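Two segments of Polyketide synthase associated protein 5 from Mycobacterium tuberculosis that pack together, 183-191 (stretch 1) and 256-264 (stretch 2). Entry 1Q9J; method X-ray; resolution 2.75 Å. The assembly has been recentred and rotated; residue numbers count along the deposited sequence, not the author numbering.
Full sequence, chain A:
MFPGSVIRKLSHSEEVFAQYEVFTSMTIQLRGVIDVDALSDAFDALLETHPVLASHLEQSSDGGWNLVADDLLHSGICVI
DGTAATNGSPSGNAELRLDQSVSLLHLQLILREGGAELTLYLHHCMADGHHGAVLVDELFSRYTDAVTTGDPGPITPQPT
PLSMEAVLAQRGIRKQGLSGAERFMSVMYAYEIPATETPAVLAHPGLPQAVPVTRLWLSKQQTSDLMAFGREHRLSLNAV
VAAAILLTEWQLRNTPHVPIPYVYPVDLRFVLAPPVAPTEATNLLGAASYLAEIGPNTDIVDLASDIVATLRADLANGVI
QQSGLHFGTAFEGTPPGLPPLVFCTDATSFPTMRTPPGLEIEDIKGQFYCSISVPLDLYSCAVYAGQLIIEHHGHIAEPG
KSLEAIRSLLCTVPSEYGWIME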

# COMPACT_ATOMS: atom_id res chain seq x y z
N ARG A 183 -8.35 -20.79 -5.66
CA ARG A 183 -7.69 -21.87 -4.92
C ARG A 183 -8.28 -22.10 -3.52
O ARG A 183 -8.02 -23.13 -2.88
CB ARG A 183 -6.20 -21.55 -4.80
CG ARG A 183 -5.35 -22.61 -4.13
CD ARG A 183 -3.90 -22.18 -4.16
NE ARG A 183 -3.46 -21.87 -5.52
CZ ARG A 183 -2.31 -21.27 -5.83
NH1 ARG A 183 -1.48 -20.93 -4.86
NH2 ARG A 183 -2.00 -21.03 -7.09
N PHE A 184 -9.05 -21.14 -3.04
CA PHE A 184 -9.66 -21.22 -1.72
C PHE A 184 -11.08 -21.79 -1.81
O PHE A 184 -11.83 -21.76 -0.83
CB PHE A 184 -9.71 -19.83 -1.08
CG PHE A 184 -8.35 -19.25 -0.76
CD1 PHE A 184 -8.23 -17.92 -0.34
CD2 PHE A 184 -7.20 -20.02 -0.84
CE1 PHE A 184 -6.99 -17.39 -0.01
CE2 PHE A 184 -5.95 -19.49 -0.50
CZ PHE A 184 -5.85 -18.17 -0.09
N MET A 185 -11.45 -22.32 -2.97
CA MET A 185 -12.78 -22.88 -3.15
C MET A 185 -12.96 -24.21 -2.44
O MET A 185 -14.07 -24.55 -2.02
CB MET A 185 -13.10 -23.05 -4.65
CG MET A 185 -13.56 -21.78 -5.36
SD MET A 185 -15.08 -21.06 -4.65
CE MET A 185 -16.35 -22.09 -5.42
N SER A 186 -11.87 -24.96 -2.29
CA SER A 186 -11.92 -26.26 -1.63
C SER A 186 -12.08 -26.13 -0.12
O SER A 186 -12.76 -26.94 0.52
CB SER A 186 -10.64 -27.05 -1.93
OG SER A 186 -9.52 -26.45 -1.31
N VAL A 187 -11.47 -25.10 0.46
CA VAL A 187 -11.56 -24.87 1.90
C VAL A 187 -12.87 -24.16 2.26
O VAL A 187 -13.11 -23.83 3.42
CB VAL A 187 -10.37 -24.01 2.40
CG1 VAL A 187 -10.25 -24.09 3.91
CG2 VAL A 187 -9.09 -24.47 1.73
N MET A 188 -13.70 -23.93 1.24
CA MET A 188 -14.98 -23.27 1.42
C MET A 188 -15.91 -24.07 2.34
O MET A 188 -16.21 -25.24 2.08
CB MET A 188 -15.66 -23.06 0.06
CG MET A 188 -15.00 -22.01 -0.83
SD MET A 188 -15.27 -20.30 -0.30
CE MET A 188 -16.45 -19.71 -1.56
N TYR A 189 -16.37 -23.42 3.41
CA TYR A 189 -17.26 -24.04 4.39
C TYR A 189 -16.78 -25.42 4.85
O TYR A 189 -17.57 -26.28 5.21
CB TYR A 189 -18.68 -24.15 3.82
CG TYR A 189 -19.38 -22.82 3.66
CD1 TYR A 189 -18.93 -21.88 2.73
CD2 TYR A 189 -20.48 -22.48 4.45
CE1 TYR A 189 -19.55 -20.63 2.60
CE2 TYR A 189 -21.11 -21.24 4.32
CZ TYR A 189 -20.64 -20.32 3.40
OH TYR A 189 -21.24 -19.09 3.30
N ALA A 190 -15.46 -25.61 4.82
CA ALA A 190 -14.84 -26.85 5.24
C ALA A 190 -13.89 -26.47 6.39
O ALA A 190 -13.60 -25.29 6.58
CB ALA A 190 -14.06 -27.47 4.08
N TYR A 191 -13.43 -27.46 7.15
CA TYR A 191 -12.53 -27.22 8.29
C TYR A 191 -13.18 -26.39 9.40
O TYR A 191 -14.35 -26.00 9.31
CB TYR A 191 -11.23 -26.52 7.84
CG TYR A 191 -10.38 -27.32 6.87
CD1 TYR A 191 -10.72 -27.43 5.52
CD2 TYR A 191 -9.23 -28.00 7.32
CE1 TYR A 191 -9.96 -28.19 4.64
CE2 TYR A 191 -8.46 -28.77 6.44
CZ TYR A 191 -8.83 -28.86 5.10
OH TYR A 191 -8.09 -29.64 4.22
N PRO A 256 -5.03 -26.51 15.29
CA PRO A 256 -4.09 -27.28 14.49
C PRO A 256 -4.66 -27.85 13.20
O PRO A 256 -5.87 -27.99 13.04
CB PRO A 256 -3.65 -28.38 15.45
CG PRO A 256 -4.92 -28.66 16.19
CD PRO A 256 -5.46 -27.27 16.48
N HIS A 257 -3.76 -28.16 12.29
CA HIS A 257 -4.09 -28.72 10.99
C HIS A 257 -5.05 -27.92 10.11
O HIS A 257 -5.31 -28.30 8.97
CB HIS A 257 -4.61 -30.15 11.14
CG HIS A 257 -4.08 -31.09 10.11
ND1 HIS A 257 -4.32 -30.93 8.76
CD2 HIS A 257 -3.27 -32.18 10.21
CE1 HIS A 257 -3.69 -31.87 8.08
NE2 HIS A 257 -3.05 -32.64 8.94
N VAL A 258 -5.58 -26.82 10.64
CA VAL A 258 -6.47 -25.98 9.84
C VAL A 258 -5.55 -25.07 9.02
O VAL A 258 -4.75 -24.31 9.57
CB VAL A 258 -7.41 -25.13 10.74
CG1 VAL A 258 -8.51 -26.01 11.32
CG2 VAL A 258 -6.63 -24.46 11.85
N PRO A 259 -5.65 -25.15 7.68
CA PRO A 259 -4.83 -24.34 6.77
C PRO A 259 -4.91 -22.83 7.01
O PRO A 259 -5.83 -22.34 7.68
CB PRO A 259 -5.34 -24.74 5.39
CG PRO A 259 -6.78 -25.04 5.65
CD PRO A 259 -6.72 -25.84 6.93
N ILE A 260 -3.95 -22.10 6.47
CA ILE A 260 -3.92 -20.65 6.61
C ILE A 260 -3.86 -19.99 5.25
O ILE A 260 -2.80 -19.93 4.62
CB ILE A 260 -2.71 -20.17 7.42
CG1 ILE A 260 -2.81 -20.67 8.85
CG2 ILE A 260 -2.62 -18.65 7.37
CD1 ILE A 260 -1.58 -20.36 9.67
N PRO A 261 -5.01 -19.51 4.76
CA PRO A 261 -5.09 -18.84 3.45
C PRO A 261 -4.27 -17.55 3.45
O PRO A 261 -4.46 -16.69 4.30
CB PRO A 261 -6.59 -18.60 3.28
CG PRO A 261 -7.07 -18.46 4.70
CD PRO A 261 -6.33 -19.55 5.41
N TYR A 262 -3.36 -17.44 2.49
CA TYR A 262 -2.50 -16.26 2.39
C TYR A 262 -2.72 -15.49 1.09
O TYR A 262 -3.02 -16.08 0.05
CB TYR A 262 -1.04 -16.70 2.53
CG TYR A 262 -0.02 -15.59 2.47
CD1 TYR A 262 -0.23 -14.37 3.12
CD2 TYR A 262 1.19 -15.77 1.80
CE1 TYR A 262 0.75 -13.37 3.10
CE2 TYR A 262 2.16 -14.78 1.78
CZ TYR A 262 1.95 -13.59 2.42
OH TYR A 262 2.92 -12.61 2.36
N VAL A 263 -2.60 -14.17 1.15
CA VAL A 263 -2.78 -13.35 -0.03
C VAL A 263 -1.87 -12.13 0.02
O VAL A 263 -1.75 -11.48 1.06
CB VAL A 263 -4.23 -12.85 -0.18
CG1 VAL A 263 -4.36 -12.06 -1.48
CG2 VAL A 263 -5.21 -14.01 -0.16
N TYR A 264 -1.21 -11.83 -1.09
CA TYR A 264 -0.34 -10.67 -1.16
C TYR A 264 -0.46 -10.03 -2.53
O TYR A 264 -0.94 -10.65 -3.50
CB TYR A 264 1.11 -11.02 -0.82
CG TYR A 264 1.70 -12.14 -1.64
CD1 TYR A 264 2.80 -11.93 -2.46
CD2 TYR A 264 1.15 -13.42 -1.60
CE1 TYR A 264 3.34 -12.96 -3.22
CE2 TYR A 264 1.68 -14.45 -2.35
CZ TYR A 264 2.77 -14.22 -3.17
OH TYR A 264 3.28 -15.25 -3.93

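No hydrogen bond joins these two stretches. They meet mainly through side chains, and the chemistry is that of aromatic rings lying against prolines. Together they bury 303 Å², counting both sides. The most covered residues are Phe-184, Tyr-191 and Pro-259.

Stretch 1 has no regular helix or strand. It contains a type II beta turn from Val-187 to Ala-190, in which Ala-190 N donates to Val-187 O at 3.3 Å. A weak hydrogen bond from Met-188 N to Met-185 O, also 3.3 Å, overlaps its start. Stretch 2 starts as loop and becomes a strand at Ile-260. The backbones stay well apart. The CA atoms of Phe-184 and Pro-261 are 7.3 Å apart, those of Val-187 and Pro-259 8.3 Å, and those of Tyr-191 and Val-258 6.4 Å. As stretch 1 advances, its partners step back along stretch 2, so the two run in opposite senses. Side chains bridge most of the gap.

Phe-184 is buried and its CA-to-CB bond points toward stretch 2. Pro-261 lies over one face of its ring. Pro-261 CB is 3.7 Å from the centroid of the Phe-184 ring and 24° off the ring normal, a CH-pi contact. The hydrogens of a proline ring carbon are slightly positive and suit the electron-rich face of an aromatic ring. The ring edge has different neighbours. Phe-184 CZ is 3.5 Å from Tyr-262 O, and Phe-184 CE1 is 3.8 Å from Val-263 CG2. The first sets the slightly positive rim of the ring beside a carbonyl oxygen, a mildly favourable approach that is not a hydrogen bond; the second is a plain apolar contact.

Tyr-191 forms the second aromatic contact. Pro-259 sits over one face of its ring. Pro-259 CG is 4.2 Å from the centroid of the Tyr-191 ring and only 11° off the normal, so this CH-pi contact is nearly centred. The closest atoms are Tyr-191 CD2 and Pro-259 CD, at 3.3 Å. Val-258 adds a looser apolar contact, with Tyr-191 CB 4.4 Å from Val-258 CG1. Although the ring is partly covered here, Tyr-191 remains exposed overall.

Pro-259 links this contact to the turn. Pro-259 CG also lies 4.0 Å from Val-187 CG1, so the same proline touches Val-187, the first residue of the turn, and Tyr-191, the residue just after it. The CA-to-CB bond of Ile-260, between the two prolines, points away, and Ile-260 makes no contact with stretch 1. The CA-to-CB bonds of Pro-259 and Pro-261 both point toward stretch 1, and each proline packs on its own aromatic ring.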